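Local coordinates for universal stress protein A-like protein (Arabidopsis thaliana, PDB 2GM3) that binds adenosine monophosphate and belongs to the universal stress protein A family, although its cellular role is not established, at residues Cys27-Phe31 with Phe91-Cys96; Gly85-Leu89 with Glu104-Lys108. All blocks are in the same frame, centred on the assembly; numbering follows the deposited sequence.

Interaction 1: Cys27-Phe31 with Phe91-Cys96; sequences CKRAF and FFVNKC. With AMP (adenosine monophosphate), chain G.
Cys27 N is hydrogen-bonded to Ser24 OG and lies 3.3 Å from AMP O3', while SG of the same residue faces the other helix and meets Phe92 CZ at 3.7 Å. With chi1 at 82°, the sulfur is wedged between the backbone N and the carbonyl carbon, a torsion that directs it to Phe92 while CB stays beside the ribose hydroxyls. The sulfur reaches the Phe92 ring obliquely. Next to CZ, the CD2-CE2 edge of the Phe92 ring is set against a face of Phe31 in a T-shaped (edge-to-face) pair, centroids 4.8 Å apart and planes at 72°. Phe92 CD2 stands over the centre of the Phe31 ring and comes within 3.4 Å of Phe31 CG. The two helices, 25-39 and 81-99, are the crossover helices of consecutive beta-alpha-beta units in the parallel, Rossmann-like sheet of the universal stress protein fold. Their local axes are nearly parallel at 17° but 12.1 Å apart, a separation bridged by the phenylalanines. Leu50 of strand 46-54 touches both Phe31 and Phe92 from the sheet. Phe31 has CG anti to the backbone N, and its ring reaches across to helix 81-99, where Cys96 SG sits at the ring edge, 3.5 Å from Phe31 CZ. Lys95 CB touches Phe31 CE2 obliquely at 3.4 Å. On the partly exposed side, the extended chain of Lys28 crosses Phe91 at about a right angle, Lys28 CE lying 3.9 Å from Phe91 CZ, and Phe91 in turn lays CD2 over the face of Phe92.

Interaction 2: Gly85-Leu89 with Glu104-Lys108; sequences GLHLL and EAWIK
Leu89 packs against Ala105 and Ile107 where helix 81-99 lies on strand 102-109, the helix and second strand of the beta-alpha-beta crossover that begins with strand 46-54. The two segments run nearly antiparallel, at 161°, with local axes 8.7 Å apart. Packing is tight on the inner side, where Leu89 is buried. Its CG rests 3.6 Å from Ala105 CB, and its CD2 branch crosses to Ile107 CG1 at 3.5 Å while also grazing the strand backbone at Trp106 C. One turn earlier in the helix, Gly85 has no side chain to hold the strand off, and Ile107 CD1 comes directly against the backbone, 3.5 Å from Gly85 C. An extended side chain (chi2 173°) carries that methyl forward to the helix. Toward solvent the contact thins out: exposed Leu86 gives up little surface, and its side chain crosses Ile107 at about a right angle, with Leu86 CD2 3.6 Å from Ile107 CD1. Between Ala105 and Ile107, strand alternation starts the Trp106 side chain away from helix 81-99; it touches Arg122 of helix 112-123, and its indole NE1 is hydrogen-bonded to Glu119 OE2.

In the fold
Helix 81-99 serves both interactions: residues 85-89 pack on strand 102-109 in interaction 2, and residues 91-96 meet helix 25-39 in interaction 1. The centres of the two contacts are about 11 Å apart, and they touch directly where Val93 CG2 lies 3.5 Å from Ala105 CB. A second connection runs through the AMP-binding residue Val12, whose side chain is about 4 Å, at the nearest atoms, from the side chains of both Phe92 and Leu89. Interaction 1 reaches the nucleotide itself through Cys27. Interaction 2 stands further back: at their nearest atoms, the Leu89 side chain is about 8 Å from AMP and that of Ile107 about 7 Å from the side chain of Val53, another AMP-binding residue.

Interaction 1: Cys27-Phe31 with Phe91-Cys96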
loop_
_atom_site.group_PDB
_atom_site.type_symbol
_atom_site.label_atom_id
_atom_site.label_comp_id
_atom_site.label_asym_id
_atom_site.label_seq_id
_atom_site.Cartn_x
_atom_site.Cartn_y
_atom_site.Cartn_z
ATOM N N CYS A 27 -5.448 -0.334 12.418
ATOM C CA CYS A 27 -5.526 -1.548 11.626
ATOM C C CYS A 27 -6.975 -1.818 11.290
ATOM O O CYS A 27 -7.260 -2.421 10.280
ATOM C CB CYS A 27 -4.870 -2.738 12.321
ATOM S SG CYS A 27 -5.922 -3.560 13.568
ATOM N N LYS A 28 -7.889 -1.332 12.100
ATOM C CA LYS A 28 -9.287 -1.480 11.838
ATOM C C LYS A 28 -9.653 -0.628 10.630
ATOM O O LYS A 28 -10.329 -1.096 9.687
ATOM C CB LYS A 28 -10.101 -1.032 13.056
ATOM C CG LYS A 28 -11.533 -1.561 13.063
ATOM C CD LYS A 28 -12.348 -1.071 14.286
ATOM C CE LYS A 28 -13.833 -1.116 13.971
ATOM N NZ LYS A 28 -14.688 -0.910 15.195
ATOM N N ARG A 29 -9.223 0.629 10.669
ATOM C CA ARG A 29 -9.410 1.526 9.559
ATOM C C ARG A 29 -8.777 0.937 8.303
ATOM O O ARG A 29 -9.402 0.906 7.233
ATOM C CB ARG A 29 -8.827 2.915 9.871
ATOM C CG ARG A 29 -8.804 3.823 8.664
ATOM C CD ARG A 29 -10.242 4.034 8.139
ATOM N NE ARG A 29 -11.127 4.338 9.245
ATOM C CZ ARG A 29 -12.350 3.859 9.383
ATOM N NH1 ARG A 29 -12.870 3.054 8.455
ATOM N NH2 ARG A 29 -13.047 4.187 10.457
ATOM N N ALA A 30 -7.552 0.435 8.464
ATOM C CA ALA A 30 -6.829 -0.184 7.364
ATOM C C ALA A 30 -7.603 -1.346 6.721
ATOM O O ALA A 30 -7.699 -1.436 5.500
ATOM C CB ALA A 30 -5.500 -0.665 7.850
ATOM N N PHE A 31 -8.122 -2.231 7.565
ATOM C CA PHE A 31 -8.912 -3.370 7.114
ATOM C C PHE A 31 -10.201 -2.905 6.450
ATOM O O PHE A 31 -10.496 -3.310 5.345
ATOM C CB PHE A 31 -9.273 -4.235 8.305
ATOM C CG PHE A 31 -10.156 -5.399 7.978
ATOM C CD1 PHE A 31 -9.594 -6.617 7.567
ATOM C CD2 PHE A 31 -11.542 -5.319 8.189
ATOM C CE1 PHE A 31 -10.408 -7.702 7.298
ATOM C CE2 PHE A 31 -12.357 -6.416 7.944
ATOM C CZ PHE A 31 -11.790 -7.612 7.506
ATOM N N PHE A 91 -12.493 -11.185 15.519
ATOM C CA PHE A 91 -13.165 -9.966 15.065
ATOM C C PHE A 91 -13.062 -9.785 13.548
ATOM O O PHE A 91 -14.067 -9.572 12.901
ATOM C CB PHE A 91 -12.704 -8.697 15.808
ATOM C CG PHE A 91 -13.229 -7.421 15.191
ATOM C CD1 PHE A 91 -14.476 -6.911 15.562
ATOM C CD2 PHE A 91 -12.473 -6.728 14.215
ATOM C CE1 PHE A 91 -14.979 -5.724 14.971
ATOM C CE2 PHE A 91 -12.968 -5.548 13.617
ATOM C CZ PHE A 91 -14.211 -5.045 14.002
ATOM N N PHE A 92 -11.871 -9.954 12.989
ATOM C CA PHE A 92 -11.666 -9.739 11.556
ATOM C C PHE A 92 -12.174 -10.865 10.686
ATOM O O PHE A 92 -12.623 -10.630 9.572
ATOM C CB PHE A 92 -10.194 -9.446 11.247
ATOM C CG PHE A 92 -9.733 -8.124 11.768
ATOM C CD1 PHE A 92 -9.064 -8.041 12.987
ATOM C CD2 PHE A 92 -9.969 -6.953 11.047
ATOM C CE1 PHE A 92 -8.620 -6.808 13.477
ATOM C CE2 PHE A 92 -9.535 -5.708 11.526
ATOM C CZ PHE A 92 -8.868 -5.627 12.747
ATOM N N VAL A 93 -12.126 -12.084 11.215
ATOM C CA VAL A 93 -12.603 -13.246 10.503
ATOM C C VAL A 93 -14.133 -13.144 10.376
ATOM O O VAL A 93 -14.707 -13.470 9.334
ATOM C CB VAL A 93 -12.060 -14.520 11.179
ATOM C CG1 VAL A 93 -12.890 -15.820 10.823
ATOM C CG2 VAL A 93 -10.564 -14.656 10.848
ATOM N N ASN A 94 -14.778 -12.627 11.410
ATOM C CA ASN A 94 -16.214 -12.400 11.346
ATOM C C ASN A 94 -16.558 -11.357 10.305
ATOM O O ASN A 94 -17.532 -11.517 9.574
ATOM C CB ASN A 94 -16.765 -12.036 12.710
ATOM C CG ASN A 94 -17.055 -13.258 13.553
ATOM O OD1 ASN A 94 -17.874 -14.086 13.186
ATOM N ND2 ASN A 94 -16.404 -13.367 14.693
ATOM N N LYS A 95 -15.719 -10.313 10.234
ATOM C CA LYS A 95 -15.885 -9.206 9.295
ATOM C C LYS A 95 -15.786 -9.706 7.854
ATOM O O LYS A 95 -16.586 -9.320 7.007
ATOM C CB LYS A 95 -14.835 -8.123 9.553
ATOM C CG LYS A 95 -15.010 -7.268 10.829
ATOM C CD LYS A 95 -16.364 -6.562 10.904
ATOM C CE LYS A 95 -17.231 -7.155 11.999
ATOM N NZ LYS A 95 -18.422 -6.283 12.305
ATOM N N CYS A 96 -14.821 -10.590 7.611
ATOM C CA CYS A 96 -14.656 -11.269 6.332
ATOM C C CYS A 96 -15.802 -12.199 5.961
ATOM O O CYS A 96 -16.276 -12.207 4.810
ATOM C CB CYS A 96 -13.359 -12.054 6.361
ATOM S SG CYS A 96 -11.959 -10.949 6.337
HETATM P P AMP G . 2.593 2.149 13.224
HETATM O O1P AMP G . 3.208 1.467 14.310
HETATM O O2P AMP G . 1.617 3.193 13.622
HETATM O O3P AMP G . 3.450 2.614 12.149
HETATM O "O5'" AMP G . 1.668 1.111 12.447
HETATM C "C5'" AMP G . 0.553 0.539 13.093
HETATM C "C4'" AMP G . 0.200 -0.684 12.289
HETATM O "O4'" AMP G . 1.236 -1.720 12.391
HETATM C "C3'" AMP G . -1.064 -1.345 12.760
HETATM O "O3'" AMP G . -2.186 -0.645 12.148
HETATM C "C2'" AMP G . -0.898 -2.739 12.173
HETATM O "O2'" AMP G . -1.322 -2.715 10.809
HETATM C "C1'" AMP G . 0.604 -2.984 12.263
HETATM N N9 AMP G . 0.898 -3.614 13.565
HETATM C C8 AMP G . 1.312 -3.017 14.707
HETATM N N7 AMP G . 1.460 -3.950 15.664
HETATM C C5 AMP G . 1.182 -5.142 15.121
HETATM C C6 AMP G . 1.172 -6.463 15.579
HETATM N N6 AMP G . 1.484 -6.794 16.820
HETATM N N1 AMP G . 0.820 -7.423 14.734
HETATM C C2 AMP G . 0.479 -7.185 13.484
HETATM N N3 AMP G . 0.478 -5.953 12.996
HETATM C C4 AMP G . 0.826 -4.921 13.789
#

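Interaction 2: Gly85-Leu89 with Glu104-Lys108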
loop_
_atom_site.group_PDB
_atom_site.type_symbol
_atom_site.label_atom_id
_atom_site.label_comp_id
_atom_site.label_asym_id
_atom_site.label_seq_id
_atom_site.Cartn_x
_atom_site.Cartn_y
_atom_site.Cartn_z
ATOM N N GLY A 85 -4.799 -11.951 21.362
ATOM C CA GLY A 85 -4.550 -12.310 19.984
ATOM C C GLY A 85 -5.722 -12.971 19.256
ATOM O O GLY A 85 -6.110 -12.527 18.151
ATOM N N LEU A 86 -6.254 -14.041 19.842
ATOM C CA LEU A 86 -7.286 -14.830 19.190
ATOM C C LEU A 86 -8.573 -14.004 19.004
ATOM O O LEU A 86 -9.176 -14.029 17.944
ATOM C CB LEU A 86 -7.553 -16.155 19.970
ATOM C CG LEU A 86 -6.394 -17.157 20.035
ATOM C CD1 LEU A 86 -6.666 -18.333 20.958
ATOM C CD2 LEU A 86 -6.048 -17.685 18.651
ATOM N N HIS A 87 -8.966 -13.269 20.041
ATOM C CA HIS A 87 -10.178 -12.428 20.013
ATOM C C HIS A 87 -10.076 -11.409 18.878
ATOM O O HIS A 87 -11.033 -11.066 18.206
ATOM C CB HIS A 87 -10.305 -11.618 21.308
ATOM C CG HIS A 87 -10.990 -12.333 22.430
ATOM N ND1 HIS A 87 -12.183 -13.006 22.274
ATOM C CD2 HIS A 87 -10.671 -12.437 23.743
ATOM C CE1 HIS A 87 -12.559 -13.513 23.439
ATOM N NE2 HIS A 87 -11.666 -13.169 24.349
ATOM N N LEU A 88 -8.867 -10.927 18.692
ATOM C CA LEU A 88 -8.558 -10.012 17.651
ATOM C C LEU A 88 -8.805 -10.631 16.263
ATOM O O LEU A 88 -9.493 -10.036 15.414
ATOM C CB LEU A 88 -7.097 -9.627 17.805
ATOM C CG LEU A 88 -6.560 -8.346 17.220
ATOM C CD1 LEU A 88 -7.494 -7.196 17.587
ATOM C CD2 LEU A 88 -5.215 -8.152 17.853
ATOM N N LEU A 89 -8.221 -11.802 16.035
ATOM C CA LEU A 89 -8.416 -12.576 14.816
ATOM C C LEU A 89 -9.875 -12.871 14.538
ATOM O O LEU A 89 -10.331 -12.751 13.415
ATOM C CB LEU A 89 -7.705 -13.909 14.962
ATOM C CG LEU A 89 -6.350 -13.972 14.275
ATOM C CD1 LEU A 89 -5.579 -12.676 14.274
ATOM C CD2 LEU A 89 -5.601 -15.132 14.900
ATOM N N GLU A 104 -7.760 -16.191 5.972
ATOM C CA GLU A 104 -6.982 -17.035 6.841
ATOM C C GLU A 104 -6.401 -16.152 7.904
ATOM O O GLU A 104 -5.888 -15.080 7.611
ATOM C CB GLU A 104 -5.856 -17.680 6.064
ATOM C CG GLU A 104 -6.361 -18.728 5.123
ATOM C CD GLU A 104 -5.274 -19.698 4.676
ATOM O OE1 GLU A 104 -4.094 -19.301 4.532
ATOM O OE2 GLU A 104 -5.617 -20.869 4.469
ATOM N N ALA A 105 -6.461 -16.590 9.148
ATOM C CA ALA A 105 -5.956 -15.748 10.223
ATOM C C ALA A 105 -5.111 -16.578 11.150
ATOM O O ALA A 105 -5.471 -17.697 11.489
ATOM C CB ALA A 105 -7.105 -15.102 10.979
ATOM N N TRP A 106 -3.971 -16.022 11.553
ATOM C CA TRP A 106 -3.113 -16.723 12.496
ATOM C C TRP A 106 -2.241 -15.761 13.277
ATOM O O TRP A 106 -2.175 -14.543 12.982
ATOM C CB TRP A 106 -2.269 -17.755 11.780
ATOM C CG TRP A 106 -1.234 -17.151 10.962
ATOM C CD1 TRP A 106 0.068 -16.999 11.290
ATOM C CD2 TRP A 106 -1.396 -16.576 9.666
ATOM N NE1 TRP A 106 0.727 -16.360 10.295
ATOM C CE2 TRP A 106 -0.140 -16.099 9.271
ATOM C CE3 TRP A 106 -2.483 -16.435 8.792
ATOM C CZ2 TRP A 106 0.083 -15.480 8.020
ATOM C CZ3 TRP A 106 -2.264 -15.832 7.543
ATOM C CH2 TRP A 106 -0.989 -15.349 7.179
ATOM N N ILE A 107 -1.562 -16.336 14.266
ATOM C CA ILE A 107 -0.722 -15.600 15.175
ATOM C C ILE A 107 0.701 -16.114 15.056
ATOM O O ILE A 107 0.919 -17.314 14.950
ATOM C CB ILE A 107 -1.243 -15.783 16.609
ATOM C CG1 ILE A 107 -2.623 -15.108 16.717
ATOM C CG2 ILE A 107 -0.228 -15.210 17.621
ATOM C CD1 ILE A 107 -3.395 -15.304 18.015
ATOM N N LYS A 108 1.653 -15.185 15.027
ATOM C CA LYS A 108 3.061 -15.492 15.161
ATOM C C LYS A 108 3.598 -14.737 16.362
ATOM O O LYS A 108 2.997 -13.755 16.800
ATOM C CB LYS A 108 3.790 -15.097 13.881
ATOM C CG LYS A 108 3.491 -16.008 12.693
ATOM C CD LYS A 108 4.198 -17.359 12.820
ATOM C CE LYS A 108 3.813 -18.287 11.690
ATOM N NZ LYS A 108 4.318 -19.686 11.935
#